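Local structure of putative alpha-L-fucosidase (Bacteroides thetaiotaomicron VPI-5482, 3GZA) at residues V368-R382 and L431-K443. The protein probably hydrolyses alpha-L-fucosidic bonds, releasing L-fucose from glycans or other fucosides. Residues are numbered along the deposited sequence; the frame is centred on the assembly and turned at random. Where two conformers were deposited one is given.
Sequences VNYCIIQENIKNGER and LPDIINFSAYSVK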
loop_
_atom_site.group_PDB
_atom_site.type_symbol
_atom_site.label_atom_id
_atom_site.label_comp_id
_atom_site.label_asym_id
_atom_site.label_seq_id
_atom_site.Cartn_x
_atom_site.Cartn_y
_atom_site.Cartn_z
ATOM N N VAL A 368 -15.413 59.931 -2.462
ATOM C CA VAL A 368 -14.324 58.957 -2.621
ATOM C C VAL A 368 -14.076 58.323 -1.259
ATOM O O VAL A 368 -14.049 59.033 -0.265
ATOM C CB VAL A 368 -13.004 59.612 -3.093
ATOM C CG1 VAL A 368 -11.944 58.538 -3.364
ATOM C CG2 VAL A 368 -13.221 60.439 -4.330
ATOM N N ASN A 369 -13.914 56.995 -1.207
ATOM C CA ASN A 369 -13.598 56.323 0.075
ATOM C C ASN A 369 -12.597 55.174 -0.019
ATOM O O ASN A 369 -12.289 54.515 0.989
ATOM C CB ASN A 369 -14.868 55.859 0.796
ATOM C CG ASN A 369 -15.545 54.721 0.110
ATOM O OD1 ASN A 369 -15.622 54.685 -1.109
ATOM N ND2 ASN A 369 -16.060 53.775 0.892
ATOM N N TYR A 370 -12.102 54.914 -1.225
ATOM C CA TYR A 370 -11.125 53.864 -1.426
ATOM C C TYR A 370 -10.139 54.259 -2.485
ATOM O O TYR A 370 -10.419 55.041 -3.375
ATOM C CB TYR A 370 -11.746 52.588 -2.000
ATOM C CG TYR A 370 -12.383 51.565 -1.124
ATOM C CD1 TYR A 370 -11.668 50.485 -0.666
ATOM C CD2 TYR A 370 -13.738 51.608 -0.852
ATOM C CE1 TYR A 370 -12.254 49.508 0.088
ATOM C CE2 TYR A 370 -14.344 50.617 -0.097
ATOM C CZ TYR A 370 -13.601 49.572 0.369
ATOM O OH TYR A 370 -14.188 48.550 1.084
ATOM N N CYS A 371 -8.931 53.733 -2.336
ATOM C CA CYS A 371 -7.864 53.898 -3.314
ATOM C C CYS A 371 -7.149 52.576 -3.459
ATOM O O CYS A 371 -7.103 51.798 -2.509
ATOM C CB CYS A 371 -6.828 54.922 -2.859
ATOM S SG CYS A 371 -7.341 56.613 -2.898
ATOM N N ILE A 372 -6.572 52.334 -4.630
ATOM C CA ILE A 372 -5.741 51.172 -4.863
ATOM C C ILE A 372 -4.432 51.734 -5.373
ATOM O O ILE A 372 -4.444 52.698 -6.129
ATOM C CB ILE A 372 -6.383 50.186 -5.863
ATOM C CG1 ILE A 372 -7.546 49.463 -5.166
ATOM C CG2 ILE A 372 -5.364 49.193 -6.438
ATOM C CD1 ILE A 372 -8.224 48.439 -6.014
ATOM N N ILE A 373 -3.324 51.167 -4.885
ATOM C CA ILE A 373 -1.986 51.539 -5.349
ATOM C C ILE A 373 -1.291 50.243 -5.684
ATOM O O ILE A 373 -1.418 49.272 -4.945
ATOM C CB ILE A 373 -1.142 52.219 -4.275
ATOM C CG1 ILE A 373 -1.964 53.225 -3.463
ATOM C CG2 ILE A 373 0.154 52.864 -4.920
ATOM C CD1 ILE A 373 -1.255 53.703 -2.184
ATOM N N GLN A 374 -0.600 50.205 -6.815
ATOM C CA GLN A 374 0.166 49.023 -7.211
ATOM C C GLN A 374 1.518 49.428 -7.750
ATOM O O GLN A 374 1.599 50.344 -8.568
ATOM C CB GLN A 374 -0.549 48.233 -8.314
ATOM C CG GLN A 374 -1.921 47.701 -7.994
ATOM C CD GLN A 374 -2.415 46.764 -9.078
ATOM O OE1 GLN A 374 -3.157 47.191 -9.958
ATOM N NE2 GLN A 374 -1.955 45.516 -9.076
ATOM N N GLU A 375 2.570 48.756 -7.274
ATOM C CA GLU A 375 3.902 48.913 -7.820
ATOM C C GLU A 375 4.097 47.878 -8.935
ATOM O O GLU A 375 3.386 46.880 -8.983
ATOM C CB GLU A 375 4.974 48.706 -6.753
ATOM C CG GLU A 375 4.994 49.748 -5.678
ATOM C CD GLU A 375 6.139 49.551 -4.688
ATOM O OE1 GLU A 375 5.898 48.818 -3.719
ATOM O OE2 GLU A 375 7.246 50.162 -4.874
ATOM N N ASN A 376 5.045 48.149 -9.844
ATOM C CA ASN A 376 5.439 47.187 -10.878
ATOM C C ASN A 376 6.356 46.176 -10.141
ATOM O O ASN A 376 7.557 46.384 -9.989
ATOM C CB ASN A 376 6.188 47.887 -12.014
ATOM C CG ASN A 376 6.209 47.081 -13.274
ATOM O OD1 ASN A 376 5.636 46.006 -13.345
ATOM N ND2 ASN A 376 6.835 47.629 -14.304
ATOM N N ILE A 377 5.743 45.126 -9.622
ATOM C CA ILE A 377 6.429 44.174 -8.751
ATOM C C ILE A 377 7.721 43.546 -9.300
ATOM O O ILE A 377 8.639 43.245 -8.526
ATOM C CB ILE A 377 5.446 43.104 -8.217
ATOM C CG1 ILE A 377 5.937 42.543 -6.852
ATOM C CG2 ILE A 377 5.159 42.042 -9.270
ATOM C CD1 ILE A 377 6.091 43.624 -5.800
ATOM N N LYS A 378 7.839 43.411 -10.621
ATOM C CA LYS A 378 9.072 42.901 -11.214
ATOM C C LYS A 378 10.302 43.751 -10.846
ATOM O O LYS A 378 11.421 43.260 -10.859
ATOM C CB LYS A 378 8.971 42.764 -12.730
ATOM C CG LYS A 378 9.033 44.040 -13.480
ATOM C CD LYS A 378 9.093 43.778 -14.984
ATOM C CE LYS A 378 7.740 43.290 -15.476
ATOM N N ASN A 379 10.083 45.034 -10.574
ATOM C CA ASN A 379 11.134 45.952 -10.179
ATOM C C ASN A 379 11.302 46.172 -8.669
ATOM O O ASN A 379 12.069 47.031 -8.262
ATOM C CB ASN A 379 10.948 47.261 -10.939
ATOM C CG ASN A 379 11.070 47.062 -12.442
ATOM O OD1 ASN A 379 11.870 46.256 -12.900
ATOM N ND2 ASN A 379 10.271 47.773 -13.198
ATOM N N GLY A 380 10.606 45.377 -7.865
ATOM C CA GLY A 380 10.768 45.387 -6.403
ATOM C C GLY A 380 9.815 46.250 -5.623
ATOM O O GLY A 380 8.947 46.901 -6.198
ATOM N N GLU A 381 9.974 46.215 -4.298
ATOM C CA GLU A 381 9.213 47.011 -3.365
ATOM C C GLU A 381 10.051 48.241 -3.065
ATOM O O GLU A 381 10.947 48.250 -2.206
ATOM C CB GLU A 381 8.837 46.154 -2.141
ATOM C CG GLU A 381 7.687 45.250 -2.540
ATOM C CD GLU A 381 7.391 44.085 -1.626
ATOM O OE1 GLU A 381 8.063 43.942 -0.569
ATOM O OE2 GLU A 381 6.480 43.316 -1.988
ATOM N N ARG A 382 9.760 49.318 -3.796
ATOM C CA ARG A 382 10.527 50.549 -3.675
ATOM C C ARG A 382 9.949 51.530 -2.686
ATOM O O ARG A 382 10.675 52.264 -2.039
ATOM C CB ARG A 382 10.646 51.230 -5.044
ATOM C CG ARG A 382 11.202 50.291 -6.064
ATOM C CD ARG A 382 11.379 50.899 -7.425
ATOM N NE ARG A 382 12.189 50.022 -8.268
ATOM C CZ ARG A 382 12.950 50.445 -9.279
ATOM N NH1 ARG A 382 13.017 51.722 -9.602
ATOM N NH2 ARG A 382 13.678 49.582 -9.974
ATOM N N LEU A 431 13.378 54.938 -7.400
ATOM C CA LEU A 431 12.290 55.706 -8.002
ATOM C C LEU A 431 11.080 54.795 -8.154
ATOM O O LEU A 431 11.168 53.776 -8.832
ATOM C CB LEU A 431 12.681 56.253 -9.374
ATOM C CG LEU A 431 11.563 57.050 -10.089
ATOM C CD1 LEU A 431 11.183 58.347 -9.354
ATOM C CD2 LEU A 431 11.979 57.378 -11.515
ATOM N N PRO A 432 9.963 55.121 -7.467
ATOM C CA PRO A 432 8.786 54.247 -7.577
ATOM C C PRO A 432 8.286 54.051 -9.019
ATOM O O PRO A 432 8.407 54.938 -9.859
ATOM C CB PRO A 432 7.736 54.933 -6.689
ATOM C CG PRO A 432 8.553 55.788 -5.735
ATOM C CD PRO A 432 9.743 56.223 -6.519
ATOM N N ASP A 433 7.803 52.854 -9.285
ATOM C CA ASP A 433 7.253 52.434 -10.571
ATOM C C ASP A 433 5.800 52.049 -10.262
ATOM O O ASP A 433 5.452 50.882 -10.030
ATOM C CB ASP A 433 8.111 51.302 -11.135
ATOM C CG ASP A 433 7.712 50.880 -12.545
ATOM O OD1 ASP A 433 6.715 51.380 -13.105
ATOM O OD2 ASP A 433 8.422 50.031 -13.111
ATOM N N ILE A 434 4.948 53.065 -10.269
ATOM C CA ILE A 434 3.560 52.905 -9.884
ATOM C C ILE A 434 2.751 52.584 -11.137
ATOM O O ILE A 434 2.626 53.421 -12.023
ATOM C CB ILE A 434 3.063 54.175 -9.150
ATOM C CG1 ILE A 434 3.886 54.377 -7.854
ATOM C CG2 ILE A 434 1.572 54.080 -8.859
ATOM C CD1 ILE A 434 3.868 55.772 -7.303
ATOM N N ILE A 435 2.214 51.363 -11.207
ATOM C CA ILE A 435 1.449 50.953 -12.374
ATOM C C ILE A 435 -0.016 51.303 -12.219
ATOM O O ILE A 435 -0.752 51.290 -13.203
ATOM C CB ILE A 435 1.654 49.454 -12.717
ATOM C CG1 ILE A 435 1.101 48.538 -11.603
ATOM C CG2 ILE A 435 3.120 49.179 -12.960
ATOM C CD1 ILE A 435 1.038 47.088 -11.989
ATOM N N ASN A 436 -0.445 51.651 -11.003
ATOM C CA ASN A 436 -1.835 51.963 -10.753
ATOM C C ASN A 436 -1.999 52.772 -9.471
ATOM O O ASN A 436 -1.533 52.362 -8.410
ATOM C CB ASN A 436 -2.607 50.637 -10.646
ATOM C CG ASN A 436 -4.085 50.807 -10.347
ATOM O OD1 ASN A 436 -4.628 51.887 -10.415
ATOM N ND2 ASN A 436 -4.749 49.699 -10.015
ATOM N N PHE A 437 -2.653 53.920 -9.606
ATOM C CA PHE A 437 -3.118 54.731 -8.478
ATOM C C PHE A 437 -4.547 55.076 -8.915
ATOM O O PHE A 437 -4.750 55.808 -9.875
ATOM C CB PHE A 437 -2.248 55.944 -8.155
ATOM C CG PHE A 437 -2.859 56.873 -7.132
ATOM C CD1 PHE A 437 -3.430 56.377 -5.963
ATOM C CD2 PHE A 437 -2.839 58.245 -7.321
ATOM C CE1 PHE A 437 -3.979 57.225 -5.030
ATOM C CE2 PHE A 437 -3.383 59.104 -6.374
ATOM C CZ PHE A 437 -3.979 58.583 -5.231
ATOM N N SER A 438 -5.522 54.483 -8.237
ATOM C CA SER A 438 -6.939 54.598 -8.620
ATOM C C SER A 438 -7.841 54.941 -7.453
ATOM O O SER A 438 -7.574 54.548 -6.340
ATOM C CB SER A 438 -7.443 53.280 -9.197
ATOM O OG SER A 438 -6.773 52.917 -10.384
ATOM N N ALA A 439 -8.931 55.636 -7.737
ATOM C CA ALA A 439 -9.909 56.045 -6.719
ATOM C C ALA A 439 -11.251 55.394 -6.976
ATOM O O ALA A 439 -11.641 55.213 -8.139
ATOM C CB ALA A 439 -10.070 57.559 -6.704
ATOM N N TYR A 440 -11.953 55.082 -5.885
ATOM C CA TYR A 440 -13.263 54.459 -5.924
ATOM C C TYR A 440 -14.215 55.030 -4.907
ATOM O O TYR A 440 -13.808 55.550 -3.884
ATOM C CB TYR A 440 -13.172 52.951 -5.609
ATOM C CG TYR A 440 -12.195 52.226 -6.480
ATOM C CD1 TYR A 440 -10.873 52.196 -6.160
ATOM C CD2 TYR A 440 -12.612 51.568 -7.632
ATOM C CE1 TYR A 440 -9.979 51.558 -6.986
ATOM C CE2 TYR A 440 -11.749 50.929 -8.436
ATOM C CZ TYR A 440 -10.421 50.941 -8.124
ATOM O OH TYR A 440 -9.512 50.311 -8.935
ATOM N N SER A 441 -15.505 54.907 -5.211
ATOM C CA SER A 441 -16.554 55.250 -4.263
ATOM C C SER A 441 -17.359 53.972 -4.080
ATOM O O SER A 441 -17.980 53.493 -5.022
ATOM C CB SER A 441 -17.439 56.383 -4.756
ATOM O OG SER A 441 -18.276 56.761 -3.700
ATOM N N VAL A 442 -17.347 53.424 -2.880
ATOM C CA VAL A 442 -18.036 52.176 -2.604
ATOM C C VAL A 442 -18.964 52.328 -1.417
ATOM O O VAL A 442 -18.548 52.740 -0.349
ATOM C CB VAL A 442 -17.020 51.033 -2.333
ATOM C CG1 VAL A 442 -17.728 49.710 -1.950
ATOM C CG2 VAL A 442 -16.118 50.841 -3.547
ATOM N N LYS A 443 -20.234 51.994 -1.621
ATOM C CA LYS A 443 -21.233 52.042 -0.554
ATOM C C LYS A 443 -21.364 50.616 -0.038
ATOM O O LYS A 443 -21.492 49.639 -0.814
ATOM C CB LYS A 443 -22.572 52.553 -1.080
ATOM O OXT LYS A 443 -21.276 50.419 1.183
HETATM O O HOH W 1 -17.430 57.233 -1.415
HETATM O O HOH W 2 7.914 50.820 -7.314
#
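With CG turned between its backbone N and carbonyl carbon (chi1 70°), Asn369 holds its amide against the main chain of Val442, while Asp433, CG anti to its backbone N (chi1 -174°), reaches Asn376 and Asn379 at the other end of the same strand pair. Asparagine suits the first place because it both gives and takes: OD1 accepts from Val442 N at 2.8 Å, and ND2 donates to a lone pair of Val442 O. Cut back to alanine, this position is likely to leave Val442 N and O without these partners and the C-terminal tail less firmly held. At the same end, Asn369 N and Tyr370 N both donate to Tyr440 O, a classic beta bulge.

Between these ends strands 368-375 and 436-440 run antiparallel. The face carrying Cys371, Ile373, Phe437 and Ala439 is largely apolar: Cys371 SG lies obliquely by the Phe437 ring, 4.0 Å from CE1, and with Ala439 these side chains, suitably uncharged, pack on strands 357-362 and 420-428 of the second sheet, as in the beta-sandwich of F5/8 type C domains. The other face turns partly to helix 327-344; there Ile372 CG1 meets Tyr440 CE1 at 3.7 Å, and Asn436 ND2 donates almost straight (174°) to a lone pair of Gln374 OE1, the amide planes strongly turned against each other.

A second classic bulge, Ile435 and Asn436 opposite Gln374, leads to Asp433, whose carboxylate suits two amide donors: OD2 takes Asn379 ND2 at 2.9 Å nearly along the C-O bond and Asn376 ND2 from above the carboxylate plane. Arg382 NH1 grips Leu431 O at 2.9 Å, its guanidinium edge-on, and NE binds Asn379 O. Directional side-chain bonds thus reinforce both ends, while the middle adds amide pairing and apolar packing to its backbone bonds.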